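Local coordinates for protein restriction endonuclease THAI (Thermoplasma acidophilum, PDB 3NDH) that probably cleaves double-stranded DNA at a specific recognition sequence, as a two-subunit restriction endonuclease of the PD-(D/E)XK clan, at residues P88-K93 / P132-I137; K113-V118 / R124-T129. All coordinates share one frame; numbering follows the deposited sequence.

Both contacts lie at the surface and each centres on one phenylalanine whose ring face takes an isoleucine: Phe134 meets Ile90 in interaction 1, Phe126 meets Ile115 in interaction 2. The first, its centre about 10 Å from the centre of the chain, joins the lead-ins to strands 92-94 and 135-141 of the six-stranded sheet and adds water-bridged polar chemistry beside the sodium site. The second, about 18 Å from that centre, sets a DNA-contacting loop on helix 120-129 and is purely apolar between its segments; its polar bonds go to nucleotides instead. The centres of the two contacts are about 15 Å apart, and helix 120-129 runs on toward strand 135-141, so the two adjoin in sequence.

Interaction 1: residues P88-K93 / P132-I137; sequences PEIDVK and PRFDLI. With NA (sodium ion), chain E; nucleotides of chain C.
Apolar packing centres on Phe134, whose ring carries Ile90 on one face. Ile90 CG1 stands 3.8 Å from the centroid of the Phe134 ring and 11° off its normal, a CH-pi contact, while Ile90 CD1 runs on past the centre to Phe134 CZ, 3.7 Å away. With chi1 at -55°, CG1 lies beside the backbone N of Ile90, which swings the longer branch over the ring although the side chain leaves the backbone at an angle to it. The opposite face is backed by Arg133 CB, so the ring is sandwiched. Cut back to an alanine, Phe134 would probably leave Ile90 CG1 and CD1 without their aromatic partner and open a gap between Ile90 and Arg133.

Polar contacts gather at the ring edge, where Glu89 CD lies in plane and the carboxylate is turned 68° from the ring. Glu89 OE2 is 4.1 Å from Arg133 NH2, too long for a salt bridge; water joins the charges instead. One water donates to Glu89 OE2 at 2.8 Å and accepts from Arg133 NE at 2.8 Å, and a second donates to OE1 and accepts from the backbone N of Arg133. Trp130 NE1 is also hydrogen-bonded to Glu89 OE1, giving that oxygen two partners.

The segments lead into strands 92-94 and 135-141 of the mixed sheet, flanking strand 97-105; Asp91 and Val92 form a classic beta bulge against Ile99. In this PD-(D/E)XK clan member, Asp91, which binds the sodium ion, is probably one of the acidic residues of that motif.

Metal coordination is carried by Asp91 OD2, 2.4 Å from the sodium ion, together with DC7 OP1 of chain C, three waters and Ile101 O. One of these waters donates to Glu89 O at 2.9 Å, tying the loop backbone to the site, and Arg50 of the second subunit forms a salt bridge with Asp91 OD1.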
loop_
_atom_site.group_PDB
_atom_site.type_symbol
_atom_site.label_atom_id
_atom_site.label_comp_id
_atom_site.label_asym_id
_atom_site.label_seq_id
_atom_site.Cartn_x
_atom_site.Cartn_y
_atom_site.Cartn_z
ATOM N N PRO A 88 -9.265 -8.671 -8.076
ATOM C CA PRO A 88 -8.179 -9.132 -8.947
ATOM C C PRO A 88 -8.165 -8.465 -10.321
ATOM O O PRO A 88 -9.180 -8.461 -11.020
ATOM C CB PRO A 88 -8.452 -10.639 -9.081
ATOM C CG PRO A 88 -9.284 -10.990 -7.907
ATOM C CD PRO A 88 -10.125 -9.784 -7.642
ATOM N N GLU A 89 -7.003 -7.941 -10.699
ATOM C CA GLU A 89 -6.730 -7.403 -12.052
ATOM C C GLU A 89 -7.366 -6.086 -12.445
ATOM O O GLU A 89 -6.680 -5.151 -12.841
ATOM C CB GLU A 89 -7.058 -8.424 -13.147
ATOM C CG GLU A 89 -6.450 -9.786 -12.920
ATOM C CD GLU A 89 -6.493 -10.645 -14.160
ATOM O OE1 GLU A 89 -5.779 -10.310 -15.123
ATOM O OE2 GLU A 89 -7.223 -11.662 -14.168
ATOM N N ILE A 90 -8.689 -6.049 -12.399
ATOM C CA ILE A 90 -9.440 -4.929 -12.908
ATOM C C ILE A 90 -9.356 -3.778 -11.913
ATOM O O ILE A 90 -9.656 -3.936 -10.741
ATOM C CB ILE A 90 -10.922 -5.297 -13.143
ATOM C CG1 ILE A 90 -11.080 -6.525 -14.065
ATOM C CG2 ILE A 90 -11.661 -4.092 -13.699
ATOM C CD1 ILE A 90 -12.513 -7.017 -14.134
ATOM N N ASP A 91 -8.933 -2.620 -12.399
ATOM C CA ASP A 91 -8.813 -1.433 -11.578
ATOM C C ASP A 91 -9.858 -0.373 -11.841
ATOM O O ASP A 91 -10.164 0.411 -10.946
ATOM C CB ASP A 91 -7.420 -0.848 -11.778
ATOM C CG ASP A 91 -6.357 -1.734 -11.198
ATOM O OD1 ASP A 91 -6.458 -2.153 -10.016
ATOM O OD2 ASP A 91 -5.385 -2.052 -11.908
ATOM N N VAL A 92 -10.408 -0.353 -13.045
ATOM C CA VAL A 92 -11.301 0.697 -13.497
ATOM C C VAL A 92 -12.025 0.168 -14.720
ATOM O O VAL A 92 -11.554 -0.774 -15.360
ATOM C CB VAL A 92 -10.483 2.001 -13.785
ATOM C CG1 VAL A 92 -9.552 1.847 -14.984
ATOM C CG2 VAL A 92 -11.384 3.215 -13.914
ATOM N N LYS A 93 -13.203 0.706 -15.000
ATOM C CA LYS A 93 -13.903 0.399 -16.234
ATOM C C LYS A 93 -14.152 1.680 -16.987
ATOM O O LYS A 93 -14.364 2.740 -16.390
ATOM C CB LYS A 93 -15.214 -0.338 -15.992
ATOM C CG LYS A 93 -15.082 -1.602 -15.175
ATOM C CD LYS A 93 -16.451 -2.203 -14.949
ATOM C CE LYS A 93 -16.336 -3.453 -14.132
ATOM N NZ LYS A 93 -17.681 -4.087 -13.895
ATOM N N PRO A 132 -4.826 -14.082 -20.179
ATOM C CA PRO A 132 -5.148 -12.648 -20.289
ATOM C C PRO A 132 -6.572 -12.384 -20.754
ATOM O O PRO A 132 -7.042 -13.021 -21.697
ATOM C CB PRO A 132 -4.156 -12.130 -21.341
ATOM C CG PRO A 132 -3.064 -13.165 -21.404
ATOM C CD PRO A 132 -3.712 -14.472 -21.062
ATOM N N ARG A 133 -7.255 -11.462 -20.078
ATOM C CA ARG A 133 -8.622 -11.079 -20.433
ATOM C C ARG A 133 -8.846 -9.575 -20.599
ATOM O O ARG A 133 -9.789 -9.167 -21.282
ATOM C CB ARG A 133 -9.598 -11.599 -19.378
ATOM C CG ARG A 133 -9.786 -13.094 -19.382
ATOM C CD ARG A 133 -10.925 -13.466 -18.426
ATOM N NE ARG A 133 -10.558 -13.268 -17.027
ATOM C CZ ARG A 133 -11.395 -13.386 -15.994
ATOM N NH1 ARG A 133 -12.677 -13.687 -16.186
ATOM N NH2 ARG A 133 -10.952 -13.199 -14.757
ATOM N N PHE A 134 -8.009 -8.749 -19.976
ATOM C CA PHE A 134 -8.297 -7.325 -19.872
ATOM C C PHE A 134 -7.259 -6.427 -20.533
ATOM O O PHE A 134 -6.050 -6.653 -20.442
ATOM C CB PHE A 134 -8.433 -6.960 -18.382
ATOM C CG PHE A 134 -9.331 -7.887 -17.614
ATOM C CD1 PHE A 134 -10.651 -8.049 -17.986
ATOM C CD2 PHE A 134 -8.855 -8.630 -16.552
ATOM C CE1 PHE A 134 -11.496 -8.914 -17.290
ATOM C CE2 PHE A 134 -9.693 -9.507 -15.860
ATOM C CZ PHE A 134 -10.999 -9.650 -16.230
ATOM N N ASP A 135 -7.753 -5.381 -21.186
ATOM C CA ASP A 135 -6.907 -4.281 -21.669
ATOM C C ASP A 135 -6.020 -3.782 -20.548
ATOM O O ASP A 135 -6.474 -3.670 -19.413
ATOM C CB ASP A 135 -7.776 -3.121 -22.177
ATOM C CG ASP A 135 -8.480 -3.429 -23.490
ATOM O OD1 ASP A 135 -8.039 -4.346 -24.222
ATOM O OD2 ASP A 135 -9.483 -2.733 -23.773
ATOM N N LEU A 136 -4.766 -3.505 -20.886
ATOM C CA LEU A 136 -3.746 -3.103 -19.932
ATOM C C LEU A 136 -3.209 -1.721 -20.287
ATOM O O LEU A 136 -2.877 -1.449 -21.443
ATOM C CB LEU A 136 -2.610 -4.124 -19.960
ATOM C CG LEU A 136 -1.302 -3.834 -19.235
ATOM C CD1 LEU A 136 -1.527 -3.668 -17.739
ATOM C CD2 LEU A 136 -0.301 -4.952 -19.504
ATOM N N ILE A 137 -3.169 -0.837 -19.282
ATOM C CA ILE A 137 -2.410 0.412 -19.346
ATOM C C ILE A 137 -1.188 0.207 -18.446
ATOM O O ILE A 137 -1.315 0.027 -17.236
ATOM C CB ILE A 137 -3.203 1.646 -18.887
ATOM C CG1 ILE A 137 -4.403 1.878 -19.813
ATOM C CG2 ILE A 137 -2.291 2.899 -18.871
ATOM C CD1 ILE A 137 -5.352 3.000 -19.323
HETATM NA NA NA E . -3.241 -2.776 -11.165
ATOM P P DC C 5 -7.525 -15.278 -4.296
ATOM O OP1 DC C 5 -7.781 -15.539 -5.722
ATOM O OP2 DC C 5 -6.511 -16.071 -3.566
ATOM O "O5'" DC C 5 -7.203 -13.730 -4.127
ATOM C "C5'" DC C 5 -8.018 -12.763 -4.780
ATOM C "C4'" DC C 5 -7.705 -11.380 -4.262
ATOM O "O4'" DC C 5 -7.996 -11.279 -2.857
ATOM C "C3'" DC C 5 -6.248 -10.961 -4.383
ATOM O "O3'" DC C 5 -6.031 -10.527 -5.724
ATOM C "C2'" DC C 5 -6.171 -9.832 -3.374
ATOM C "C1'" DC C 5 -7.121 -10.321 -2.267
ATOM N N1 DC C 5 -6.478 -10.963 -1.116
ATOM C C2 DC C 5 -6.361 -10.243 0.068
ATOM O O2 DC C 5 -6.777 -9.071 0.098
ATOM N N3 DC C 5 -5.797 -10.830 1.146
ATOM C C4 DC C 5 -5.357 -12.089 1.067
ATOM N N4 DC C 5 -4.818 -12.634 2.161
ATOM C C5 DC C 5 -5.454 -12.843 -0.137
ATOM C C6 DC C 5 -6.016 -12.248 -1.193
ATOM P P DC C 7 -3.522 -4.508 -8.149
ATOM O OP1 DC C 7 -4.101 -3.688 -9.218
ATOM O OP2 DC C 7 -2.955 -5.849 -8.468
ATOM O "O5'" DC C 7 -2.399 -3.652 -7.416
ATOM C "C5'" DC C 7 -2.516 -2.242 -7.299
ATOM C "C4'" DC C 7 -1.336 -1.704 -6.528
ATOM O "O4'" DC C 7 -1.301 -2.340 -5.236
ATOM C "C3'" DC C 7 0.031 -2.022 -7.128
ATOM O "O3'" DC C 7 0.340 -1.063 -8.168
ATOM C "C2'" DC C 7 0.937 -1.890 -5.910
ATOM C "C1'" DC C 7 0.015 -2.205 -4.712
ATOM N N1 DC C 7 0.344 -3.436 -3.967
ATOM C C2 DC C 7 1.075 -3.321 -2.781
ATOM O O2 DC C 7 1.316 -2.189 -2.332
ATOM N N3 DC C 7 1.490 -4.438 -2.142
ATOM C C4 DC C 7 1.180 -5.640 -2.634
ATOM N N4 DC C 7 1.665 -6.714 -2.005
ATOM C C5 DC C 7 0.373 -5.791 -3.801
ATOM C C6 DC C 7 -0.025 -4.671 -4.431
HETATM O O HOH W 1 -7.794 -12.983 -16.586
HETATM O O HOH W 2 -6.008 -9.992 -17.807
HETATM O O HOH W 3 -3.890 -4.732 -12.413
HETATM O O HOH W 4 -3.200 -0.574 -10.153
HETATM O O HOH W 5 -1.179 -4.076 -10.450
#

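Interaction 2: residues K113-V118 / R124-T129. With nucleotides of chain C.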
loop_
_atom_site.group_PDB
_atom_site.type_symbol
_atom_site.label_atom_id
_atom_site.label_comp_id
_atom_site.label_asym_id
_atom_site.label_seq_id
_atom_site.Cartn_x
_atom_site.Cartn_y
_atom_site.Cartn_z
ATOM N N LYS A 113 3.858 -8.108 -11.662
ATOM C CA LYS A 113 2.992 -9.168 -11.114
ATOM C C LYS A 113 1.652 -9.283 -11.825
ATOM O O LYS A 113 1.018 -8.283 -12.165
ATOM C CB LYS A 113 2.741 -8.988 -9.604
ATOM C CG LYS A 113 3.774 -9.649 -8.700
ATOM C CD LYS A 113 5.117 -8.966 -8.789
ATOM C CE LYS A 113 6.182 -9.632 -7.913
ATOM N NZ LYS A 113 7.525 -8.973 -8.113
ATOM N N LEU A 114 1.213 -10.533 -11.979
ATOM C CA LEU A 114 -0.123 -10.866 -12.456
ATOM C C LEU A 114 -1.114 -11.124 -11.315
ATOM O O LEU A 114 -2.303 -10.872 -11.461
ATOM C CB LEU A 114 -0.065 -12.085 -13.376
ATOM C CG LEU A 114 0.756 -11.883 -14.656
ATOM C CD1 LEU A 114 0.877 -13.222 -15.390
ATOM C CD2 LEU A 114 0.146 -10.840 -15.562
ATOM N N ILE A 115 -0.616 -11.610 -10.178
ATOM C CA ILE A 115 -1.410 -11.799 -8.960
ATOM C C ILE A 115 -0.414 -11.759 -7.775
ATOM O O ILE A 115 0.738 -12.145 -7.935
ATOM C CB ILE A 115 -2.223 -13.127 -9.003
ATOM C CG1 ILE A 115 -3.194 -13.202 -7.819
ATOM C CG2 ILE A 115 -1.309 -14.350 -9.037
ATOM C CD1 ILE A 115 -4.259 -14.276 -7.947
ATOM N N TRP A 116 -0.849 -11.240 -6.634
ATOM C CA TRP A 116 0.040 -11.004 -5.496
ATOM C C TRP A 116 0.063 -12.185 -4.516
ATOM O O TRP A 116 0.225 -12.017 -3.302
ATOM C CB TRP A 116 -0.345 -9.694 -4.841
ATOM C CG TRP A 116 -0.251 -8.524 -5.779
ATOM C CD1 TRP A 116 -1.273 -7.904 -6.446
ATOM C CD2 TRP A 116 0.951 -7.828 -6.157
ATOM N NE1 TRP A 116 -0.785 -6.876 -7.207
ATOM C CE2 TRP A 116 0.574 -6.801 -7.050
ATOM C CE3 TRP A 116 2.297 -7.956 -5.813
ATOM C CZ2 TRP A 116 1.493 -5.905 -7.584
ATOM C CZ3 TRP A 116 3.211 -7.053 -6.354
ATOM C CH2 TRP A 116 2.805 -6.055 -7.238
ATOM N N THR A 117 0.028 -13.385 -5.096
ATOM C CA THR A 117 -0.005 -14.639 -4.394
ATOM C C THR A 117 1.375 -15.292 -4.377
ATOM O O THR A 117 1.997 -15.436 -5.434
ATOM C CB THR A 117 -0.957 -15.587 -5.101
ATOM O OG1 THR A 117 -2.262 -15.061 -5.004
ATOM C CG2 THR A 117 -0.923 -16.981 -4.460
ATOM N N VAL A 118 1.855 -15.641 -3.184
ATOM C CA VAL A 118 3.146 -16.303 -3.006
ATOM C C VAL A 118 3.003 -17.784 -2.618
ATOM O O VAL A 118 3.864 -18.594 -2.964
ATOM C CB VAL A 118 4.006 -15.551 -1.966
ATOM C CG1 VAL A 118 5.260 -16.334 -1.647
ATOM C CG2 VAL A 118 4.368 -14.185 -2.506
ATOM N N ARG A 124 0.599 -22.130 -8.313
ATOM C CA ARG A 124 0.530 -23.130 -9.377
ATOM C C ARG A 124 -0.896 -23.262 -9.915
ATOM O O ARG A 124 -1.097 -23.469 -11.106
ATOM C CB ARG A 124 1.077 -24.473 -8.892
ATOM C CG ARG A 124 1.130 -25.541 -9.970
ATOM C CD ARG A 124 2.361 -26.424 -9.824
ATOM N NE ARG A 124 3.560 -25.792 -10.393
ATOM C CZ ARG A 124 4.161 -26.151 -11.530
ATOM N NH1 ARG A 124 5.247 -25.503 -11.932
ATOM N NH2 ARG A 124 3.699 -27.153 -12.275
ATOM N N GLN A 125 -1.885 -23.105 -9.045
ATOM C CA GLN A 125 -3.285 -23.072 -9.475
ATOM C C GLN A 125 -3.539 -21.921 -10.444
ATOM O O GLN A 125 -4.240 -22.080 -11.441
ATOM C CB GLN A 125 -4.204 -22.936 -8.261
ATOM C CG GLN A 125 -5.684 -23.051 -8.570
ATOM C CD GLN A 125 -6.539 -22.992 -7.324
ATOM O OE1 GLN A 125 -6.128 -23.435 -6.250
ATOM N NE2 GLN A 125 -7.746 -22.455 -7.462
ATOM N N PHE A 126 -2.983 -20.755 -10.137
ATOM C CA PHE A 126 -3.062 -19.607 -11.038
ATOM C C PHE A 126 -2.423 -19.913 -12.394
ATOM O O PHE A 126 -3.037 -19.682 -13.441
ATOM C CB PHE A 126 -2.394 -18.390 -10.390
ATOM C CG PHE A 126 -2.452 -17.139 -11.222
ATOM C CD1 PHE A 126 -3.520 -16.248 -11.099
ATOM C CD2 PHE A 126 -1.424 -16.820 -12.092
ATOM C CE1 PHE A 126 -3.568 -15.102 -11.861
ATOM C CE2 PHE A 126 -1.487 -15.672 -12.861
ATOM C CZ PHE A 126 -2.547 -14.816 -12.724
ATOM N N LEU A 127 -1.196 -20.425 -12.379
ATOM C CA LEU A 127 -0.491 -20.792 -13.614
ATOM C C LEU A 127 -1.359 -21.686 -14.488
ATOM O O LEU A 127 -1.432 -21.507 -15.696
ATOM C CB LEU A 127 0.828 -21.496 -13.283
ATOM C CG LEU A 127 1.563 -22.288 -14.379
ATOM C CD1 LEU A 127 2.135 -21.315 -15.399
ATOM C CD2 LEU A 127 2.650 -23.157 -13.752
ATOM N N GLU A 128 -2.040 -22.634 -13.865
ATOM C CA GLU A 128 -2.801 -23.616 -14.617
ATOM C C GLU A 128 -4.179 -23.133 -15.091
ATOM O O GLU A 128 -4.803 -23.800 -15.909
ATOM C CB GLU A 128 -2.939 -24.893 -13.789
ATOM C CG GLU A 128 -1.601 -25.553 -13.423
ATOM C CD GLU A 128 -0.716 -25.871 -14.627
ATOM O OE1 GLU A 128 0.537 -25.836 -14.489
ATOM O OE2 GLU A 128 -1.275 -26.175 -15.707
ATOM N N THR A 129 -4.643 -21.979 -14.615
ATOM C CA THR A 129 -5.996 -21.494 -14.947
ATOM C C THR A 129 -6.084 -20.119 -15.614
ATOM O O THR A 129 -6.999 -19.885 -16.415
ATOM C CB THR A 129 -6.897 -21.472 -13.705
ATOM O OG1 THR A 129 -6.304 -20.669 -12.677
ATOM C CG2 THR A 129 -7.098 -22.875 -13.183
ATOM P P DC C 7 -3.522 -4.508 -8.149
ATOM O OP1 DC C 7 -4.101 -3.688 -9.218
ATOM O OP2 DC C 7 -2.955 -5.849 -8.468
ATOM O "O5'" DC C 7 -2.399 -3.652 -7.416
ATOM C "C5'" DC C 7 -2.516 -2.242 -7.299
ATOM C "C4'" DC C 7 -1.336 -1.704 -6.528
ATOM O "O4'" DC C 7 -1.301 -2.340 -5.236
ATOM C "C3'" DC C 7 0.031 -2.022 -7.128
ATOM O "O3'" DC C 7 0.340 -1.063 -8.168
ATOM C "C2'" DC C 7 0.937 -1.890 -5.910
ATOM C "C1'" DC C 7 0.015 -2.205 -4.712
ATOM N N1 DC C 7 0.344 -3.436 -3.967
ATOM C C2 DC C 7 1.075 -3.321 -2.781
ATOM O O2 DC C 7 1.316 -2.189 -2.332
ATOM N N3 DC C 7 1.490 -4.438 -2.142
ATOM C C4 DC C 7 1.180 -5.640 -2.634
ATOM N N4 DC C 7 1.665 -6.714 -2.005
ATOM C C5 DC C 7 0.373 -5.791 -3.801
ATOM C C6 DC C 7 -0.025 -4.671 -4.431
ATOM P P DG C 6 -4.626 -9.871 -6.152
ATOM O OP1 DG C 6 -4.673 -9.895 -7.626
ATOM O OP2 DG C 6 -3.504 -10.526 -5.437
ATOM O "O5'" DG C 6 -4.747 -8.355 -5.675
ATOM C "C5'" DG C 6 -5.832 -7.540 -6.127
ATOM C "C4'" DG C 6 -5.735 -6.154 -5.526
ATOM O "O4'" DG C 6 -5.687 -6.260 -4.093
ATOM C "C3'" DG C 6 -4.473 -5.382 -5.890
ATOM O "O3'" DG C 6 -4.700 -4.650 -7.077
ATOM C "C2'" DG C 6 -4.316 -4.440 -4.715
ATOM C "C1'" DG C 6 -4.740 -5.334 -3.565
ATOM N N9 DG C 6 -3.681 -6.107 -2.935
ATOM C C8 DG C 6 -3.421 -7.444 -3.105
ATOM N N7 DG C 6 -2.492 -7.885 -2.307
ATOM C C5 DG C 6 -2.100 -6.768 -1.583
ATOM C C6 DG C 6 -1.158 -6.639 -0.542
ATOM O O6 DG C 6 -0.491 -7.521 0.002
ATOM N N1 DG C 6 -1.046 -5.318 -0.115
ATOM C C2 DG C 6 -1.772 -4.262 -0.614
ATOM N N2 DG C 6 -1.507 -3.055 -0.089
ATOM N N3 DG C 6 -2.685 -4.382 -1.560
ATOM C C4 DG C 6 -2.794 -5.655 -1.995
ATOM P P DG C 8 1.339 -1.456 -9.383
ATOM O OP1 DG C 8 1.108 -0.482 -10.478
ATOM O OP2 DG C 8 1.200 -2.912 -9.649
ATOM O "O5'" DG C 8 2.801 -1.195 -8.796
ATOM C "C5'" DG C 8 3.582 -2.249 -8.218
ATOM C "C4'" DG C 8 4.864 -1.684 -7.645
ATOM O "O4'" DG C 8 5.459 -2.611 -6.705
ATOM C "C3'" DG C 8 5.966 -1.341 -8.649
ATOM O "O3'" DG C 8 6.627 -0.161 -8.161
ATOM C "C2'" DG C 8 6.859 -2.571 -8.576
ATOM C "C1'" DG C 8 6.806 -2.869 -7.088
ATOM N N9 DG C 8 7.124 -4.236 -6.701
ATOM C C8 DG C 8 6.803 -5.397 -7.367
ATOM N N7 DG C 8 7.207 -6.470 -6.746
ATOM C C5 DG C 8 7.841 -5.990 -5.605
ATOM C C6 DG C 8 8.480 -6.684 -4.538
ATOM O O6 DG C 8 8.639 -7.903 -4.394
ATOM N N1 DG C 8 8.968 -5.802 -3.578
ATOM C C2 DG C 8 8.863 -4.432 -3.638
ATOM N N2 DG C 8 9.386 -3.749 -2.609
ATOM N N3 DG C 8 8.288 -3.779 -4.631
ATOM C C4 DG C 8 7.798 -4.615 -5.568
#
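Ile115 meets Phe126 from above the ring, and its branches can be followed outward from the backbone. Its CB is 3.7 Å from Phe126 CE1, already against the rim. From there CG2 drops onto the ring: it lies 3.6 Å from the Phe126 ring centroid and 10° off the normal, a CH-pi contact over the centre. The other branch, CG1, is anti to the backbone N (chi1 -172°), which leaves CG2 between N and the carbonyl carbon, facing the ring. CG1 turns to the DNA, 3.6 Å from DG6 OP2 of chain C, and CD1 at the tip returns to Phe126 CD1 at 3.8 Å. Leu114 CB completes the apolar contact, 3.7 Å from Phe126 CZ.

The same loop contacts the DNA through backbone phosphates and one base edge. Trp116 N donates to DG6 OP2 and Trp116 NE1 to DC7 OP2, both of chain C, the latter at 2.7 Å and 148°; the Trp116 indole has DC7 C5 over one face. Lys113 NZ donates a hydrogen bond to DG8 N7 of chain C, 2.9 Å.

Phe126 projects from helix 120-129 and also stacks with Trp130. The loop pairs with Val182 of strand 182-184 through the bulge at Leu114 and Ile115 and packs on the helix by its side chains, while helix and strand also touch through Phe126 and Val182.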